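Acetyltransferase, GNAT family (Streptococcus pneumoniae, PDB 2ATR) is of unknown function but, as a GNAT-family acetyltransferase, probably transfers an acetyl group from acetyl-coenzyme A to an acceptor not yet identified. Local coordinates at residues A[16-21]-A[73-78]; A[43-48]-A[89-94]; A[55-60]-A[67-72]; A[83-88]-A[112-117]. All coordinates share one frame; numbering follows the deposited sequence.

In the fold
Contact 3 is central but partly buried. It pairs the hairpin strands 52-61 and 66-74 and joins backbone bonds, apolar packing and a salt bridge. Contact 2 is the buried one, and packs helix 83-92 on strand 43-49, the next strand of the same sheet. Contact 1 is partly buried. It sets the end of helix 12-20 against strand 66-74 and the turn that follows, so it shares a strand with contact 3. Contact 4 lies at the surface and shares helix 83-92 with contact 2. Contacts 1 and 4 have no hydrogen bond between their segments and rest on methyl, methylene and ring contacts. Arg58 and Asp71 make contact 3 the one with paired charges.

Contact 1: residues A[16-21]-A[73-78]; sequences LHLYQA and IVLPSY
Apolar packing carries most of this contact between the end of helix 12-20 and residues 73-78. Leu75 has CG anti to its carbonyl carbon (chi1 -66°), and its CD2 methyl touches two residues. Leu75 CD2 lies 3.6 Å from Ala21 CB and 4.0 Å from Leu18 CD2. The Leu18 and Leu75 side chains cross at about a right angle. Ile73 uses two branches. Ile73 CG2 sits 3.7 Å from the backbone O of Leu18 and also touches Leu18 CB.

One CH-pi contact adds to the packing. Ile73 CD1 stands over a face of the Tyr19 ring, 3.9 Å from the ring centroid and 20° off the normal. It is shifted toward the CD1-CE1 side, and Ile73 CD1 lies 3.7 Å from Tyr19 CD1.

No hydrogen bond joins the two segments. Within residues 73-78, Tyr78 N bonds to Leu75 O at 2.8 Å and closes a type I turn after the strand.

The contact packs an N-terminal helix on the central hairpin of the GNAT sheet. Strand 52-61 borders both segments. Leu18 packs on its Val53 and Leu56, His17 NE2 bonds to Val53 O, and Ile73 pairs through the backbone with Leu56. Helix 33-38 meets Tyr19 through Leu34 and Leu38.

Contact 2: residues A[43-48]-A[89-94]; sequences VIYLAL and KEALGN
This is a buried helix-on-sheet contact. The C-terminal part of helix 83-92, residues 89-94, packs on strand 43-49 of the GNAT sheet. Tyr45 carries most of it. Its CG is anti to the carbonyl carbon (chi1 -73°), and the ring lies against the helix backbone at Glu90 and Ala91.

Glu90 CB stands over one ring face as a CH-pi contact, 4.1 Å from the Tyr45 ring centroid and 29° off the normal. The ring atom nearest to Glu90 CB is Tyr45 CE1, at 3.7 Å. The backbone N of Ala91 lies over the same face, closer to the ring centre than Glu90 CB. Over the CD2-CE2 half of that face, Ala91 CA comes within 3.6 Å of Tyr45 CE2, and Ala91 CB is 3.8 Å from Tyr45 CD2. A small residue thus lets the ring sit close to the helix backbone. The Ala91 CB methyl has a second neighbour in the strand, Val43 CG1, at 4.0 Å. For Glu90, the CB methylene makes the ring contact.

Strand 43-49 lies between strands 2-7 and 52-61. Tyr45 pairs through the backbone with Ile57, and Ala91 also packs on Ile57. Glu90 touches Ile4 of strand 2-7, while Leu87, one turn earlier in the helix, packs on Tyr45.

Contact 3: residues A[55-60]-A[67-72]; sequences GLIRLV and VFVQDL
Ile57, Leu59, Val67, Val69 and Leu72 form the apolar side of this antiparallel hairpin. Leu59 CD2 touches Val69 CG2 at 3.8 Å, and Leu59 CD1 meets Val67 CG1. Ile57 extends with CG1 anti to the backbone N (chi1 -175°), which brings CD1 near Val69 CG1. Leu72 CD1 reaches Ile57 CB at 3.8 Å. Leu87, Met88 and Ala91 of helix 83-92 cover Ile57.

The backbone pairs lie next. Val60 and Phe68 form a hydrogen-bonded pair with both bonds present. Farther along, Arg58 faces both Gln70 and Asp71 in a classic beta bulge. A bulge in this strand is a GNAT hallmark, associated with acetyl-coenzyme A binding. Arg58 O accepts from Gln70 N at 2.8 Å, nearly along the C=O axis, and from Asp71 N at 3.2 Å, on a lone pair. Arg58 N bonds to Asp71 O.

The opposite side is mixed: Val60 packs on Phe68, and Arg58, Gln70 and Asp71 form its polar part. Arg58 bends at chi3 (77°) and runs beside Asp71. Arg58 NE makes a salt bridge to Asp71 OD2 at 2.7 Å, meeting that oxygen from above the carboxylate plane. Gln70 CG lies over one guanidinium face, 3.4 Å from Arg58 NH2. A water bonds to Arg58 NH2, Gln70 NE2 and Asp71 OD1.

Asp71 OD2 also bonds to Tyr19 OH, and Arg58 NH1 to Ser41 OG. This network probably favours a charged Asp71.

Contact 4: residues A[83-88]-A[112-117]; sequences IGSSLM and VGFYRS
Two rings of helix 109-117 make this contact, Phe114 and Tyr115. Phe114 extends with CG anti to the backbone N (chi1 166°), so its ring tip reaches helix 83-92. Phe114 CZ lies 3.7 Å from Gly84 C. Ser85 N sits at the ring edge, 3.8 Å from Phe114 CE1, with Ser85 OG close by. Gly84 lacks a side chain on this flank, and the tip comes right up to the helix backbone. The rings also meet each other: Phe114 CD2 stands 3.7 Å above the plane of Tyr115, over its centre.

Met88, a selenomethionine, supplies the other contacts. Its chain bends at chi2 (-73°) and again at chi3. Met88 CG lies 4.1 Å from Phe114 CZ. Met88 CE meets the edge of the Tyr115 ring, 4.1 Å from Tyr115 CD1.

No hydrogen bond crosses between the helices. Within helix 109-117, Ser117 OG bonds to Phe114 O at 2.5 Å. The helix axes stay 11.0 Å apart and cross at -43°, so the two rings and the Met88 chain span most of the gap.

Gly84 probably belongs to the glycine-containing sequence that in GNAT enzymes precedes and begins this helix and binds the coenzyme A pyrophosphate. Leu72 of strand 66-74 touches Met88, Phe114 and Tyr115, so that strand contributes a residue that touches both helices.

Contact 1: residues A[16-21]-A[73-78]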
loop_
_atom_site.group_PDB
_atom_site.type_symbol
_atom_site.label_atom_id
_atom_site.label_comp_id
_atom_site.label_asym_id
_atom_site.label_seq_id
_atom_site.Cartn_x
_atom_site.Cartn_y
_atom_site.Cartn_z
ATOM N N LEU A 16 -3.341 -12.132 6.887
ATOM C CA LEU A 16 -3.863 -11.552 8.141
ATOM C C LEU A 16 -2.759 -11.255 9.120
ATOM O O LEU A 16 -2.801 -10.234 9.806
ATOM C CB LEU A 16 -4.921 -12.448 8.775
ATOM C CG LEU A 16 -5.705 -11.875 9.973
ATOM C CD1 LEU A 16 -6.484 -10.623 9.613
ATOM C CD2 LEU A 16 -6.630 -12.946 10.530
ATOM N N HIS A 17 -1.750 -12.118 9.176
ATOM C CA HIS A 17 -0.558 -11.843 9.997
ATOM C C HIS A 17 0.103 -10.485 9.695
ATOM O O HIS A 17 0.657 -9.834 10.573
ATOM C CB HIS A 17 0.467 -13.006 9.915
ATOM C CG HIS A 17 1.171 -13.113 8.594
ATOM N ND1 HIS A 17 0.534 -13.553 7.461
ATOM C CD2 HIS A 17 2.459 -12.872 8.244
ATOM C CE1 HIS A 17 1.386 -13.522 6.450
ATOM N NE2 HIS A 17 2.564 -13.126 6.904
ATOM N N LEU A 18 0.058 -10.046 8.439
ATOM C CA LEU A 18 0.638 -8.731 8.097
ATOM C C LEU A 18 -0.185 -7.567 8.736
ATOM O O LEU A 18 0.367 -6.662 9.324
ATOM C CB LEU A 18 0.666 -8.563 6.577
ATOM C CG LEU A 18 1.559 -9.487 5.740
ATOM C CD1 LEU A 18 1.466 -9.112 4.257
ATOM C CD2 LEU A 18 2.942 -9.395 6.217
ATOM N N TYR A 19 -1.494 -7.613 8.564
ATOM C CA TYR A 19 -2.411 -6.604 9.148
ATOM C C TYR A 19 -2.370 -6.650 10.688
ATOM O O TYR A 19 -2.223 -5.594 11.325
ATOM C CB TYR A 19 -3.827 -6.764 8.613
ATOM C CG TYR A 19 -3.950 -6.481 7.139
ATOM C CD1 TYR A 19 -4.171 -5.165 6.659
ATOM C CD2 TYR A 19 -3.848 -7.525 6.204
ATOM C CE1 TYR A 19 -4.285 -4.907 5.268
ATOM C CE2 TYR A 19 -3.954 -7.274 4.842
ATOM C CZ TYR A 19 -4.169 -5.959 4.376
ATOM O OH TYR A 19 -4.273 -5.764 3.022
ATOM N N GLN A 20 -2.445 -7.855 11.276
ATOM C CA GLN A 20 -2.125 -8.033 12.726
ATOM C C GLN A 20 -0.816 -7.356 13.113
ATOM O O GLN A 20 -0.747 -6.660 14.114
ATOM C CB GLN A 20 -2.094 -9.527 13.137
ATOM C CG GLN A 20 -3.473 -10.104 13.283
ATOM C CD GLN A 20 -3.573 -11.638 13.238
ATOM O OE1 GLN A 20 -2.641 -12.359 12.865
ATOM N NE2 GLN A 20 -4.760 -12.133 13.570
ATOM N N ALA A 21 0.222 -7.537 12.310
ATOM C CA ALA A 21 1.537 -6.964 12.599
ATOM C C ALA A 21 1.511 -5.451 12.686
ATOM O O ALA A 21 2.530 -4.818 13.037
ATOM C CB ALA A 21 2.524 -7.397 11.541
ATOM N N ILE A 73 2.532 -2.660 3.608
ATOM C CA ILE A 73 2.932 -3.287 4.873
ATOM C C ILE A 73 4.187 -4.076 4.629
ATOM O O ILE A 73 4.244 -4.845 3.670
ATOM C CB ILE A 73 1.851 -4.259 5.431
ATOM C CG1 ILE A 73 0.553 -3.514 5.708
ATOM C CG2 ILE A 73 2.346 -4.940 6.718
ATOM C CD1 ILE A 73 -0.610 -4.395 5.989
ATOM N N VAL A 74 5.208 -3.833 5.447
ATOM C CA VAL A 74 6.319 -4.761 5.610
ATOM C C VAL A 74 6.374 -5.151 7.120
ATOM O O VAL A 74 6.138 -4.303 8.016
ATOM C CB VAL A 74 7.653 -4.172 5.165
ATOM C CG1 VAL A 74 8.781 -5.230 5.292
ATOM C CG2 VAL A 74 7.592 -3.698 3.729
ATOM N N LEU A 75 6.608 -6.435 7.400
ATOM C CA LEU A 75 6.906 -6.838 8.806
ATOM C C LEU A 75 8.000 -5.977 9.370
ATOM O O LEU A 75 9.074 -5.823 8.739
ATOM C CB LEU A 75 7.295 -8.312 8.935
ATOM C CG LEU A 75 6.194 -9.296 8.606
ATOM C CD1 LEU A 75 6.770 -10.762 8.550
ATOM C CD2 LEU A 75 4.984 -9.177 9.601
ATOM N N PRO A 76 7.711 -5.350 10.543
ATOM C CA PRO A 76 8.580 -4.374 11.149
ATOM C C PRO A 76 9.877 -5.006 11.459
ATOM O O PRO A 76 10.811 -4.308 11.777
ATOM C CB PRO A 76 7.833 -3.963 12.444
ATOM C CG PRO A 76 6.416 -4.251 12.148
ATOM C CD PRO A 76 6.465 -5.524 11.329
ATOM N N SER A 77 9.948 -6.337 11.324
ATOM C CA SER A 77 11.193 -7.053 11.598
ATOM C C SER A 77 12.151 -7.058 10.388
ATOM O O SER A 77 13.367 -7.145 10.587
ATOM C CB SER A 77 10.954 -8.444 12.261
ATOM O OG SER A 77 9.903 -9.180 11.701
ATOM N N TYR A 78 11.597 -6.950 9.165
ATOM C CA TYR A 78 12.338 -6.731 7.906
ATOM C C TYR A 78 12.442 -5.207 7.746
ATOM O O TYR A 78 12.460 -4.489 8.759
ATOM C CB TYR A 78 11.612 -7.401 6.696
ATOM C CG TYR A 78 11.643 -8.942 6.724
ATOM C CD1 TYR A 78 12.472 -9.657 5.865
ATOM C CD2 TYR A 78 10.868 -9.662 7.650
ATOM C CE1 TYR A 78 12.544 -11.040 5.914
ATOM C CE2 TYR A 78 10.900 -11.047 7.693
ATOM C CZ TYR A 78 11.762 -11.742 6.838
ATOM O OH TYR A 78 11.816 -13.125 6.883
#

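Contact 2: residues A[43-48]-A[89-94]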
loop_
_atom_site.group_PDB
_atom_site.type_symbol
_atom_site.label_atom_id
_atom_site.label_comp_id
_atom_site.label_asym_id
_atom_site.label_seq_id
_atom_site.Cartn_x
_atom_site.Cartn_y
_atom_site.Cartn_z
ATOM N N VAL A 43 -4.879 -4.137 -7.769
ATOM C CA VAL A 43 -3.680 -4.946 -7.796
ATOM C C VAL A 43 -3.191 -5.236 -6.385
ATOM O O VAL A 43 -3.317 -4.401 -5.499
ATOM C CB VAL A 43 -2.566 -4.290 -8.641
ATOM C CG1 VAL A 43 -1.647 -3.447 -7.806
ATOM C CG2 VAL A 43 -1.805 -5.319 -9.409
ATOM N N ILE A 44 -2.637 -6.428 -6.195
ATOM C CA ILE A 44 -1.890 -6.771 -4.988
ATOM C C ILE A 44 -0.573 -7.447 -5.320
ATOM O O ILE A 44 -0.542 -8.371 -6.104
ATOM C CB ILE A 44 -2.725 -7.667 -4.066
ATOM C CG1 ILE A 44 -3.989 -6.952 -3.614
ATOM C CG2 ILE A 44 -1.913 -8.122 -2.881
ATOM C CD1 ILE A 44 -5.066 -7.872 -3.177
ATOM N N TYR A 45 0.504 -6.973 -4.714
ATOM C CA TYR A 45 1.785 -7.671 -4.735
ATOM C C TYR A 45 2.170 -8.116 -3.324
ATOM O O TYR A 45 1.905 -7.410 -2.366
ATOM C CB TYR A 45 2.885 -6.775 -5.322
ATOM C CG TYR A 45 2.800 -6.556 -6.823
ATOM C CD1 TYR A 45 3.715 -7.132 -7.678
ATOM C CD2 TYR A 45 1.806 -5.775 -7.374
ATOM C CE1 TYR A 45 3.637 -6.945 -9.019
ATOM C CE2 TYR A 45 1.719 -5.583 -8.709
ATOM C CZ TYR A 45 2.635 -6.169 -9.537
ATOM O OH TYR A 45 2.553 -5.965 -10.884
ATOM N N LEU A 46 2.796 -9.285 -3.211
ATOM C CA LEU A 46 3.364 -9.724 -1.930
ATOM C C LEU A 46 4.873 -9.724 -1.989
ATOM O O LEU A 46 5.449 -9.908 -3.077
ATOM C CB LEU A 46 2.888 -11.125 -1.543
ATOM C CG LEU A 46 1.380 -11.279 -1.506
ATOM C CD1 LEU A 46 1.059 -12.717 -1.109
ATOM C CD2 LEU A 46 0.777 -10.260 -0.492
ATOM N N ALA A 47 5.499 -9.489 -0.832
ATOM C CA ALA A 47 6.916 -9.675 -0.632
ATOM C C ALA A 47 7.097 -11.010 0.093
ATOM O O ALA A 47 6.393 -11.274 1.094
ATOM C CB ALA A 47 7.480 -8.553 0.213
ATOM N N LEU A 48 7.985 -11.854 -0.458
ATOM C CA LEU A 48 8.207 -13.231 0.035
ATOM C C LEU A 48 9.659 -13.456 0.359
ATOM O O LEU A 48 10.548 -13.120 -0.426
ATOM C CB LEU A 48 7.783 -14.279 -1.006
ATOM C CG LEU A 48 6.317 -14.659 -0.773
ATOM C CD1 LEU A 48 5.361 -13.892 -1.654
ATOM C CD2 LEU A 48 6.157 -16.144 -0.976
ATOM N N LYS A 89 7.442 0.123 -6.550
ATOM C CA LYS A 89 7.875 0.165 -7.971
ATOM C C LYS A 89 7.165 -0.850 -8.843
ATOM O O LYS A 89 6.686 -0.482 -9.933
ATOM C CB LYS A 89 9.405 0.095 -8.096
ATOM C CG LYS A 89 10.113 1.314 -7.482
ATOM C CD LYS A 89 11.656 1.117 -7.396
ATOM C CE LYS A 89 12.330 2.248 -6.683
ATOM N NZ LYS A 89 11.927 3.610 -7.205
ATOM N N GLU A 90 6.999 -2.084 -8.363
ATOM C CA GLU A 90 6.201 -3.086 -9.128
ATOM C C GLU A 90 4.707 -2.795 -9.253
ATOM O O GLU A 90 4.129 -2.931 -10.354
ATOM C CB GLU A 90 6.364 -4.509 -8.605
ATOM C CG GLU A 90 7.813 -5.024 -8.621
ATOM C CD GLU A 90 8.445 -4.999 -10.022
ATOM O OE1 GLU A 90 7.735 -5.289 -11.012
ATOM O OE2 GLU A 90 9.652 -4.666 -10.130
ATOM N N ALA A 91 4.062 -2.432 -8.139
ATOM C CA ALA A 91 2.618 -2.156 -8.212
ATOM C C ALA A 91 2.340 -0.922 -9.066
ATOM O O ALA A 91 1.511 -0.987 -9.960
ATOM C CB ALA A 91 1.994 -2.023 -6.823
ATOM N N LEU A 92 3.058 0.176 -8.835
ATOM C CA LEU A 92 2.765 1.435 -9.547
ATOM C C LEU A 92 3.176 1.385 -11.029
ATOM O O LEU A 92 2.695 2.190 -11.819
ATOM C CB LEU A 92 3.433 2.628 -8.864
ATOM C CG LEU A 92 2.879 2.994 -7.478
ATOM C CD1 LEU A 92 3.716 4.085 -6.930
ATOM C CD2 LEU A 92 1.386 3.361 -7.604
ATOM N N GLY A 93 4.070 0.444 -11.375
ATOM C CA GLY A 93 4.480 0.190 -12.754
ATOM C C GLY A 93 3.318 -0.138 -13.677
ATOM O O GLY A 93 3.357 0.123 -14.906
ATOM N N ASN A 94 2.262 -0.691 -13.091
ATOM C CA ASN A 94 1.038 -0.950 -13.819
ATOM C C ASN A 94 0.209 0.293 -14.085
ATOM O O ASN A 94 -0.745 0.240 -14.852
ATOM C CB ASN A 94 0.193 -1.965 -13.075
ATOM C CG ASN A 94 0.940 -3.238 -12.823
ATOM O OD1 ASN A 94 1.461 -3.470 -11.719
ATOM N ND2 ASN A 94 1.057 -4.051 -13.856
#

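Contact 3: residues A[55-60]-A[67-72]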
loop_
_atom_site.group_PDB
_atom_site.type_symbol
_atom_site.label_atom_id
_atom_site.label_comp_id
_atom_site.label_asym_id
_atom_site.label_seq_id
_atom_site.Cartn_x
_atom_site.Cartn_y
_atom_site.Cartn_z
ATOM N N GLY A 55 5.415 -9.015 3.336
ATOM C CA GLY A 55 5.071 -7.640 2.903
ATOM C C GLY A 55 3.939 -7.716 1.936
ATOM O O GLY A 55 3.733 -8.771 1.315
ATOM N N LEU A 56 3.156 -6.625 1.848
ATOM C CA LEU A 56 2.030 -6.542 0.940
ATOM C C LEU A 56 1.885 -5.078 0.455
ATOM O O LEU A 56 2.182 -4.146 1.200
ATOM C CB LEU A 56 0.731 -7.042 1.631
ATOM C CG LEU A 56 -0.666 -6.855 1.012
ATOM C CD1 LEU A 56 -1.655 -7.944 1.495
ATOM C CD2 LEU A 56 -1.212 -5.414 1.338
ATOM N N ILE A 57 1.476 -4.906 -0.788
ATOM C CA ILE A 57 0.974 -3.582 -1.274
ATOM C C ILE A 57 -0.365 -3.844 -1.922
ATOM O O ILE A 57 -0.553 -4.884 -2.550
ATOM C CB ILE A 57 1.964 -2.795 -2.190
ATOM C CG1 ILE A 57 1.418 -1.345 -2.550
ATOM C CG2 ILE A 57 2.264 -3.625 -3.470
ATOM C CD1 ILE A 57 2.527 -0.453 -3.238
ATOM N N ARG A 58 -1.323 -2.946 -1.701
ATOM C CA ARG A 58 -2.640 -3.067 -2.258
ATOM C C ARG A 58 -3.096 -1.691 -2.790
ATOM O O ARG A 58 -3.164 -0.675 -2.069
ATOM C CB ARG A 58 -3.635 -3.564 -1.200
ATOM C CG ARG A 58 -4.986 -3.882 -1.700
ATOM C CD ARG A 58 -5.792 -4.674 -0.670
ATOM N NE ARG A 58 -6.321 -3.852 0.430
ATOM C CZ ARG A 58 -7.432 -3.124 0.402
ATOM N NH1 ARG A 58 -8.155 -2.949 -0.716
ATOM N NH2 ARG A 58 -7.811 -2.510 1.504
ATOM N N LEU A 59 -3.390 -1.668 -4.079
ATOM C CA LEU A 59 -3.859 -0.435 -4.737
ATOM C C LEU A 59 -5.319 -0.540 -5.032
ATOM O O LEU A 59 -5.803 -1.620 -5.334
ATOM C CB LEU A 59 -3.099 -0.216 -6.038
ATOM C CG LEU A 59 -1.579 -0.217 -6.094
ATOM C CD1 LEU A 59 -1.187 0.191 -7.495
ATOM C CD2 LEU A 59 -0.976 0.703 -5.094
ATOM N N VAL A 60 -6.019 0.598 -4.967
ATOM C CA VAL A 60 -7.459 0.708 -5.198
ATOM C C VAL A 60 -7.771 1.941 -6.066
ATOM O O VAL A 60 -6.908 2.816 -6.242
ATOM C CB VAL A 60 -8.289 0.816 -3.865
ATOM C CG1 VAL A 60 -8.085 -0.466 -2.992
ATOM C CG2 VAL A 60 -7.964 2.097 -3.100
ATOM N N VAL A 67 -5.792 6.233 -8.808
ATOM C CA VAL A 67 -5.200 5.095 -8.152
ATOM C C VAL A 67 -4.747 5.545 -6.728
ATOM O O VAL A 67 -4.245 6.657 -6.536
ATOM C CB VAL A 67 -4.015 4.532 -8.956
ATOM C CG1 VAL A 67 -3.274 3.381 -8.154
ATOM C CG2 VAL A 67 -4.491 4.000 -10.369
ATOM N N PHE A 68 -5.015 4.721 -5.731
ATOM C CA PHE A 68 -4.658 5.070 -4.330
ATOM C C PHE A 68 -3.849 3.909 -3.784
ATOM O O PHE A 68 -4.240 2.747 -4.000
ATOM C CB PHE A 68 -5.907 5.328 -3.473
ATOM C CG PHE A 68 -6.777 6.463 -3.999
ATOM C CD1 PHE A 68 -6.571 7.773 -3.558
ATOM C CD2 PHE A 68 -7.732 6.227 -5.002
ATOM C CE1 PHE A 68 -7.361 8.829 -4.029
ATOM C CE2 PHE A 68 -8.484 7.274 -5.505
ATOM C CZ PHE A 68 -8.306 8.580 -4.996
ATOM N N VAL A 69 -2.747 4.224 -3.110
ATOM C CA VAL A 69 -1.912 3.206 -2.451
ATOM C C VAL A 69 -2.622 2.974 -1.124
ATOM O O VAL A 69 -2.526 3.790 -0.193
ATOM C CB VAL A 69 -0.406 3.638 -2.191
ATOM C CG1 VAL A 69 0.326 2.504 -1.377
ATOM C CG2 VAL A 69 0.368 3.857 -3.501
ATOM N N GLN A 70 -3.433 1.923 -1.073
ATOM C CA GLN A 70 -4.313 1.710 0.081
ATOM C C GLN A 70 -3.591 1.030 1.264
ATOM O O GLN A 70 -3.627 1.542 2.397
ATOM C CB GLN A 70 -5.547 0.953 -0.370
ATOM C CG GLN A 70 -6.528 0.539 0.747
ATOM C CD GLN A 70 -6.999 1.731 1.597
ATOM O OE1 GLN A 70 -7.047 2.859 1.129
ATOM N NE2 GLN A 70 -7.292 1.476 2.857
ATOM N N ASP A 71 -2.906 -0.085 1.020
ATOM C CA ASP A 71 -2.108 -0.758 2.086
ATOM C C ASP A 71 -0.695 -0.882 1.594
ATOM O O ASP A 71 -0.464 -1.259 0.421
ATOM C CB ASP A 71 -2.617 -2.186 2.447
ATOM C CG ASP A 71 -4.061 -2.223 2.918
ATOM O OD1 ASP A 71 -4.521 -1.300 3.637
ATOM O OD2 ASP A 71 -4.743 -3.217 2.590
ATOM N N LEU A 72 0.254 -0.516 2.435
ATOM C CA LEU A 72 1.649 -0.861 2.235
ATOM C C LEU A 72 2.216 -1.375 3.566
ATOM O O LEU A 72 2.354 -0.606 4.542
ATOM C CB LEU A 72 2.473 0.327 1.755
ATOM C CG LEU A 72 3.964 0.091 1.473
ATOM C CD1 LEU A 72 4.149 -1.012 0.403
ATOM C CD2 LEU A 72 4.679 1.375 1.027
HETATM O O HOH W 1 -7.214 -1.410 4.193
#

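Contact 4: residues A[83-88]-A[112-117]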
loop_
_atom_site.group_PDB
_atom_site.type_symbol
_atom_site.label_atom_id
_atom_site.label_comp_id
_atom_site.label_asym_id
_atom_site.label_seq_id
_atom_site.Cartn_x
_atom_site.Cartn_y
_atom_site.Cartn_z
ATOM N N ILE A 83 12.406 -3.305 0.683
ATOM C CA ILE A 83 11.163 -4.084 0.429
ATOM C C ILE A 83 9.964 -3.201 0.060
ATOM O O ILE A 83 9.266 -3.477 -0.881
ATOM C CB ILE A 83 10.769 -5.047 1.600
ATOM C CG1 ILE A 83 11.947 -5.996 1.953
ATOM C CG2 ILE A 83 9.508 -5.906 1.201
ATOM C CD1 ILE A 83 11.637 -6.987 3.118
ATOM N N GLY A 84 9.734 -2.157 0.849
ATOM C CA GLY A 84 8.691 -1.167 0.549
ATOM C C GLY A 84 8.909 -0.570 -0.827
ATOM O O GLY A 84 7.963 -0.451 -1.542
ATOM N N SER A 85 10.139 -0.211 -1.196
ATOM C CA SER A 85 10.447 0.352 -2.540
ATOM C C SER A 85 10.099 -0.561 -3.681
ATOM O O SER A 85 9.535 -0.142 -4.693
ATOM C CB SER A 85 11.934 0.624 -2.733
ATOM O OG SER A 85 12.327 1.738 -2.004
ATOM N N SER A 86 10.537 -1.808 -3.533
ATOM C CA SER A 86 10.260 -2.844 -4.481
ATOM C C SER A 86 8.785 -3.005 -4.693
ATOM O O SER A 86 8.352 -3.031 -5.826
ATOM C CB SER A 86 10.887 -4.168 -3.984
ATOM O OG SER A 86 12.275 -3.960 -3.874
ATOM N N LEU A 87 8.026 -3.120 -3.593
ATOM C CA LEU A 87 6.551 -3.264 -3.649
ATOM C C LEU A 87 5.881 -2.081 -4.437
ATOM O O LEU A 87 5.076 -2.296 -5.355
ATOM C CB LEU A 87 5.980 -3.370 -2.243
ATOM C CG LEU A 87 6.187 -4.735 -1.524
ATOM C CD1 LEU A 87 5.686 -4.589 -0.063
ATOM C CD2 LEU A 87 5.411 -5.835 -2.258
HETATM N N MSE A 88 6.296 -0.877 -4.076
HETATM C CA MSE A 88 5.857 0.376 -4.702
HETATM C C MSE A 88 6.195 0.415 -6.211
HETATM O O MSE A 88 5.341 0.695 -7.059
HETATM C CB MSE A 88 6.480 1.571 -3.924
HETATM C CG MSE A 88 5.738 1.934 -2.574
HETATM SE SE MSE A 88 4.112 2.750 -2.747
HETATM C CE MSE A 88 4.722 4.399 -3.238
ATOM N N VAL A 112 7.196 10.253 5.577
ATOM C CA VAL A 112 7.191 11.279 4.566
ATOM C C VAL A 112 8.475 11.153 3.776
ATOM O O VAL A 112 8.418 11.201 2.537
ATOM C CB VAL A 112 6.894 12.695 5.094
ATOM C CG1 VAL A 112 7.203 13.795 3.993
ATOM C CG2 VAL A 112 5.431 12.788 5.520
ATOM N N GLY A 113 9.614 10.945 4.465
ATOM C CA GLY A 113 10.902 10.815 3.770
ATOM C C GLY A 113 10.879 9.617 2.818
ATOM O O GLY A 113 11.360 9.710 1.699
ATOM N N PHE A 114 10.287 8.498 3.237
ATOM C CA PHE A 114 10.161 7.328 2.371
ATOM C C PHE A 114 9.309 7.568 1.086
ATOM O O PHE A 114 9.755 7.252 -0.018
ATOM C CB PHE A 114 9.683 6.078 3.107
ATOM C CG PHE A 114 9.231 4.963 2.155
ATOM C CD1 PHE A 114 10.177 4.180 1.493
ATOM C CD2 PHE A 114 7.878 4.725 1.900
ATOM C CE1 PHE A 114 9.776 3.161 0.594
ATOM C CE2 PHE A 114 7.490 3.737 0.995
ATOM C CZ PHE A 114 8.457 2.959 0.352
ATOM N N TYR A 115 8.114 8.123 1.237
ATOM C CA TYR A 115 7.256 8.409 0.069
ATOM C C TYR A 115 7.852 9.482 -0.876
ATOM O O TYR A 115 7.716 9.386 -2.102
ATOM C CB TYR A 115 5.839 8.752 0.514
ATOM C CG TYR A 115 5.133 7.556 1.089
ATOM C CD1 TYR A 115 4.932 6.380 0.295
ATOM C CD2 TYR A 115 4.733 7.536 2.442
ATOM C CE1 TYR A 115 4.284 5.246 0.841
ATOM C CE2 TYR A 115 4.125 6.385 3.020
ATOM C CZ TYR A 115 3.896 5.267 2.215
ATOM O OH TYR A 115 3.302 4.158 2.780
ATOM N N ARG A 116 8.530 10.470 -0.307
ATOM C CA ARG A 116 9.269 11.431 -1.144
ATOM C C ARG A 116 10.350 10.721 -1.928
ATOM O O ARG A 116 10.516 11.007 -3.121
ATOM C CB ARG A 116 9.816 12.579 -0.318
ATOM C CG ARG A 116 8.806 13.685 0.025
ATOM C CD ARG A 116 9.559 14.955 0.610
ATOM N NE ARG A 116 8.654 16.108 0.770
ATOM C CZ ARG A 116 8.400 16.733 1.921
ATOM N NH1 ARG A 116 8.988 16.349 3.069
ATOM N NH2 ARG A 116 7.560 17.752 1.942
ATOM N N SER A 117 11.006 9.711 -1.330
ATOM C CA SER A 117 12.057 8.961 -2.071
ATOM C C SER A 117 11.400 8.174 -3.174
ATOM O O SER A 117 12.047 7.807 -4.163
ATOM C CB SER A 117 12.891 8.027 -1.154
ATOM O OG SER A 117 12.128 6.861 -0.858
#